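Local coordinates for protein separin (Saccharomyces cerevisiae, PDB 5U1T) that cleaves the MCD1/SCC1 subunit of cohesin as a caspase-like cysteine protease at the onset of anaphase, and is held inactive by securin for most of the cell cycle, at residues A[1224-1227]-A[1228-1232]; A[838-841]-A[842-846]. All coordinates share one frame; numbering follows the deposited sequence.

Contact 1 (A[1224-1227]-A[1228-1232]); sequences KRMQ and QLLNN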
loop_
_atom_site.group_PDB
_atom_site.type_symbol
_atom_site.label_atom_id
_atom_site.label_comp_id
_atom_site.label_asym_id
_atom_site.label_seq_id
_atom_site.Cartn_x
_atom_site.Cartn_y
_atom_site.Cartn_z
ATOM N N LYS A 1224 54.382 18.637 -1.990
ATOM C CA LYS A 1224 55.334 18.105 -1.014
ATOM C C LYS A 1224 54.631 17.233 0.014
ATOM O O LYS A 1224 55.181 16.209 0.442
ATOM C CB LYS A 1224 56.107 19.212 -0.288
ATOM C CG LYS A 1224 57.196 18.676 0.669
ATOM C CD LYS A 1224 57.945 19.818 1.374
ATOM C CE LYS A 1224 59.200 19.342 2.151
ATOM N NZ LYS A 1224 60.401 20.306 2.110
ATOM N N ARG A 1225 53.431 17.647 0.422
ATOM C CA ARG A 1225 52.644 16.861 1.354
ATOM C C ARG A 1225 52.377 15.473 0.781
ATOM O O ARG A 1225 52.478 14.476 1.501
ATOM C CB ARG A 1225 51.341 17.567 1.683
ATOM C CG ARG A 1225 51.517 18.772 2.569
ATOM C CD ARG A 1225 50.187 19.493 2.782
ATOM N NE ARG A 1225 49.059 18.584 3.009
ATOM C CZ ARG A 1225 47.786 18.976 3.088
ATOM N NH1 ARG A 1225 47.469 20.260 2.962
ATOM N NH2 ARG A 1225 46.819 18.086 3.298
ATOM N N MET A 1226 52.065 15.401 -0.515
ATOM C CA MET A 1226 51.797 14.102 -1.128
ATOM C C MET A 1226 53.050 13.242 -1.275
ATOM O O MET A 1226 53.022 12.033 -1.014
ATOM C CB MET A 1226 51.146 14.243 -2.492
ATOM C CG MET A 1226 50.813 12.875 -3.052
ATOM S SD MET A 1226 49.875 12.878 -4.569
ATOM C CE MET A 1226 48.331 13.612 -4.011
ATOM N N GLN A 1227 54.141 13.858 -1.709
ATOM C CA GLN A 1227 55.419 13.170 -1.764
ATOM C C GLN A 1227 55.807 12.585 -0.404
ATOM O O GLN A 1227 56.300 11.463 -0.316
ATOM C CB GLN A 1227 56.518 14.115 -2.234
ATOM C CG GLN A 1227 57.923 13.543 -2.050
ATOM C CD GLN A 1227 59.012 14.480 -2.518
ATOM O OE1 GLN A 1227 59.043 15.658 -2.145
ATOM N NE2 GLN A 1227 59.919 13.964 -3.348
ATOM N N GLN A 1228 55.578 13.356 0.653
ATOM C CA GLN A 1228 55.921 12.924 1.990
ATOM C C GLN A 1228 55.067 11.737 2.408
ATOM O O GLN A 1228 55.574 10.789 2.993
ATOM C CB GLN A 1228 55.773 14.075 2.978
ATOM C CG GLN A 1228 57.056 14.857 3.185
ATOM C CD GLN A 1228 56.804 16.245 3.758
ATOM O OE1 GLN A 1228 55.651 16.626 4.027
ATOM N NE2 GLN A 1228 57.875 17.022 3.927
ATOM N N LEU A 1229 53.780 11.779 2.096
ATOM C CA LEU A 1229 52.876 10.699 2.464
ATOM C C LEU A 1229 53.286 9.388 1.797
ATOM O O LEU A 1229 53.285 8.330 2.423
ATOM C CB LEU A 1229 51.436 11.060 2.090
ATOM C CG LEU A 1229 50.340 10.014 2.289
ATOM C CD1 LEU A 1229 50.214 9.628 3.758
ATOM C CD2 LEU A 1229 49.022 10.539 1.761
ATOM N N LEU A 1230 53.643 9.464 0.522
ATOM C CA LEU A 1230 54.072 8.279 -0.215
ATOM C C LEU A 1230 55.405 7.767 0.325
ATOM O O LEU A 1230 55.663 6.554 0.385
ATOM C CB LEU A 1230 54.188 8.591 -1.701
ATOM C CG LEU A 1230 52.922 8.995 -2.443
ATOM C CD1 LEU A 1230 53.314 9.440 -3.844
ATOM C CD2 LEU A 1230 51.978 7.818 -2.501
ATOM N N ASN A 1231 56.251 8.702 0.726
ATOM C CA ASN A 1231 57.474 8.328 1.390
ATOM C C ASN A 1231 57.205 7.549 2.667
ATOM O O ASN A 1231 57.768 6.469 2.852
ATOM C CB ASN A 1231 58.309 9.553 1.682
ATOM C CG ASN A 1231 59.544 9.582 0.852
ATOM O OD1 ASN A 1231 59.500 9.961 -0.332
ATOM N ND2 ASN A 1231 60.670 9.138 1.446
ATOM N N ASN A 1232 56.333 8.082 3.525
ATOM C CA ASN A 1232 55.948 7.404 4.766
ATOM C C ASN A 1232 55.471 5.997 4.496
ATOM O O ASN A 1232 55.845 5.058 5.187
ATOM C CB ASN A 1232 54.836 8.148 5.513
ATOM C CG ASN A 1232 55.248 9.542 5.980
ATOM O OD1 ASN A 1232 56.442 9.893 6.029
ATOM N ND2 ASN A 1232 54.240 10.354 6.341
#
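K1224 and Q1228 meet one turn apart on a single helix, 1209-1237, in a local i to i+4 contact within the peptidase C50 region. The backbone evidence is four successive alpha-helical hydrogen bonds: Q1228 N to K1224 O (2.9 Å), L1229 N to R1225 O, L1230 N to M1226 O and N1231 N to Q1227 O. The third is the straightest, with an N-H...O angle of 164°. On the solvent side the chains of K1224 and Q1228 cross at a slant. With CG of K1224 anti to its own N (chi1 -176°), the methylenes run past the Q1228 amide: CG and CD lie 3.7 and 3.8 Å from Q1228 NE2, and CG is 4.0 Å from Q1228 CD. This spread of contacts is aliphatic chain against amide, and the ammonium group is not what touches. The inward side is apolar: M1226 CG approaches L1230 CD1 at 4.3 Å, a loose contact, while L1230 CG rests 3.4 Å from M1226 O.

Helix 1180-1198 packs against this buried side, with L1187 meeting M1226 and L1229 and I1190 meeting M1226 and R1225. From the same helix E1193 takes a salt bridge from R1225 NH1. W1530 touches M1226, whereas P1370 and Y1579 meet L1230, which sets the turn between that helix and loops of the catalytic region.

Contact 2 (A[838-841]-A[842-846]); sequences FLHR and YYMIT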
loop_
_atom_site.group_PDB
_atom_site.type_symbol
_atom_site.label_atom_id
_atom_site.label_comp_id
_atom_site.label_asym_id
_atom_site.label_seq_id
_atom_site.Cartn_x
_atom_site.Cartn_y
_atom_site.Cartn_z
ATOM N N PHE A 838 14.911 4.356 7.568
ATOM C CA PHE A 838 15.593 3.638 6.503
ATOM C C PHE A 838 16.729 4.459 5.894
ATOM O O PHE A 838 17.841 3.965 5.757
ATOM C CB PHE A 838 14.609 3.247 5.418
ATOM C CG PHE A 838 15.226 2.473 4.313
ATOM C CD1 PHE A 838 15.356 1.095 4.405
ATOM C CD2 PHE A 838 15.693 3.117 3.178
ATOM C CE1 PHE A 838 15.930 0.372 3.386
ATOM C CE2 PHE A 838 16.276 2.402 2.155
ATOM C CZ PHE A 838 16.392 1.030 2.253
ATOM N N LEU A 839 16.452 5.704 5.525
ATOM C CA LEU A 839 17.461 6.537 4.905
ATOM C C LEU A 839 18.640 6.725 5.862
ATOM O O LEU A 839 19.809 6.781 5.453
ATOM C CB LEU A 839 16.871 7.886 4.488
ATOM C CG LEU A 839 16.071 7.835 3.183
ATOM C CD1 LEU A 839 15.428 9.150 2.909
ATOM C CD2 LEU A 839 16.960 7.465 2.018
ATOM N N HIS A 840 18.328 6.779 7.147
ATOM C CA HIS A 840 19.366 6.978 8.124
ATOM C C HIS A 840 20.320 5.785 8.124
ATOM O O HIS A 840 21.534 5.971 8.118
ATOM C CB HIS A 840 18.779 7.188 9.498
ATOM C CG HIS A 840 19.796 7.136 10.583
ATOM N ND1 HIS A 840 20.033 5.997 11.328
ATOM C CD2 HIS A 840 20.664 8.070 11.035
ATOM C CE1 HIS A 840 20.984 6.244 12.208
ATOM N NE2 HIS A 840 21.385 7.493 12.050
ATOM N N ARG A 841 19.773 4.570 8.132
ATOM C CA ARG A 841 20.597 3.372 8.014
ATOM C C ARG A 841 21.408 3.429 6.716
ATOM O O ARG A 841 22.575 3.043 6.675
ATOM C CB ARG A 841 19.743 2.100 8.048
ATOM C CG ARG A 841 20.504 0.803 7.719
ATOM C CD ARG A 841 19.550 -0.412 7.683
ATOM N NE ARG A 841 20.099 -1.615 7.048
ATOM C CZ ARG A 841 20.872 -2.521 7.658
ATOM N NH1 ARG A 841 21.312 -3.576 6.976
ATOM N NH2 ARG A 841 21.227 -2.376 8.942
ATOM N N TYR A 842 20.791 3.929 5.657
ATOM C CA TYR A 842 21.473 3.965 4.382
ATOM C C TYR A 842 22.662 4.928 4.438
ATOM O O TYR A 842 23.704 4.659 3.862
ATOM C CB TYR A 842 20.508 4.359 3.259
ATOM C CG TYR A 842 21.232 4.684 1.981
ATOM C CD1 TYR A 842 21.840 3.678 1.239
ATOM C CD2 TYR A 842 21.345 6.000 1.534
ATOM C CE1 TYR A 842 22.517 3.966 0.086
ATOM C CE2 TYR A 842 22.019 6.293 0.388
ATOM C CZ TYR A 842 22.604 5.269 -0.334
ATOM O OH TYR A 842 23.281 5.544 -1.487
ATOM N N TYR A 843 22.501 6.043 5.142
ATOM C CA TYR A 843 23.559 7.041 5.225
ATOM C C TYR A 843 24.670 6.529 6.108
ATOM O O TYR A 843 25.819 6.932 5.965
ATOM C CB TYR A 843 23.010 8.385 5.727
ATOM C CG TYR A 843 22.187 9.057 4.659
ATOM C CD1 TYR A 843 22.559 8.954 3.320
ATOM C CD2 TYR A 843 21.026 9.759 4.961
ATOM C CE1 TYR A 843 21.823 9.541 2.318
ATOM C CE2 TYR A 843 20.275 10.360 3.947
ATOM C CZ TYR A 843 20.685 10.240 2.632
ATOM O OH TYR A 843 19.963 10.804 1.604
ATOM N N MET A 844 24.333 5.611 6.996
ATOM C CA MET A 844 25.337 4.937 7.803
ATOM C C MET A 844 26.183 4.008 6.938
ATOM O O MET A 844 27.392 4.084 6.961
ATOM C CB MET A 844 24.684 4.151 8.930
ATOM C CG MET A 844 24.569 4.909 10.233
ATOM S SD MET A 844 24.157 3.780 11.600
ATOM C CE MET A 844 24.935 2.243 11.050
ATOM N N ILE A 845 25.533 3.138 6.180
ATOM C CA ILE A 845 26.206 2.236 5.263
ATOM C C ILE A 845 27.112 2.971 4.261
ATOM O O ILE A 845 28.236 2.555 4.026
ATOM C CB ILE A 845 25.176 1.374 4.491
ATOM C CG1 ILE A 845 24.336 0.560 5.466
ATOM C CG2 ILE A 845 25.859 0.442 3.484
ATOM C CD1 ILE A 845 23.332 -0.347 4.787
ATOM N N THR A 846 26.639 4.063 3.674
ATOM C CA THR A 846 27.460 4.786 2.708
ATOM C C THR A 846 28.349 5.815 3.411
ATOM O O THR A 846 29.091 6.563 2.770
ATOM C CB THR A 846 26.607 5.488 1.650
ATOM O OG1 THR A 846 25.595 6.251 2.304
ATOM C CG2 THR A 846 25.959 4.477 0.744
#
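Y843 turns its ring back over the preceding turn of helix 829-845, placing CE2 4.2 Å from L839 CB. Its CG lies anti to the carbonyl carbon (chi1 -73°), which directs the ring back along the helix: CD2 comes within 3.3 Å of L839 O, the carbonyl that also accepts Y843 N at 2.8 Å. Replacing Y843 by an alanine would probably leave L839 CB without the ring it meets and open a gap beside it. A second pair, H840 and M844, meets at a slant, the sulfur standing 4.8 Å from the imidazole centroid and 46° off the ring normal, a Met-aromatic contact with CE1 as the nearest ring atom. In the third pair the extended R841 chain presents one face of its guanidinium to I845 CD1, which sits 4.1 Å from R841 NE. I845 N reaches R841 O at 3.0 Å with an almost straight N-H...O angle of 171°, and T846 N to Y842 O follows it; a weak bond from M844 N shares the R841 acceptor.

Three helices pack against it. Helix 809-825 receives L839 and Y842, whose OH bonds to E813; helix 849-863 meets H840, Y843 (at L851) and M844; and helix 782-805 meets F838, stacked on F797, and I845. Where the helix ends, the I845 backbone hydrogen-bonds to K1507 and its side chain touches L1508.

Overall arrangement
Along the chain the two contacts come in series, 838-846 well before 1224-1232, with their centres about 34 Å apart and their nearest atoms about 20 Å apart, so they do not touch. Each follows one continuous helix, 829-845 for contact 2 and 1209-1237 for contact 1, and they share no helix or sheet. Contact 2 has its centre about 23 Å from that of the chain, among helices 782-805, 809-825 and 849-863, and its end reaches the loop residues K1507 and L1508. The centre of contact 1 is about 56 Å from that of the chain. The two thus belong to separate parts of the fold, both away from C1497, the active-site cysteine assigned by similarity.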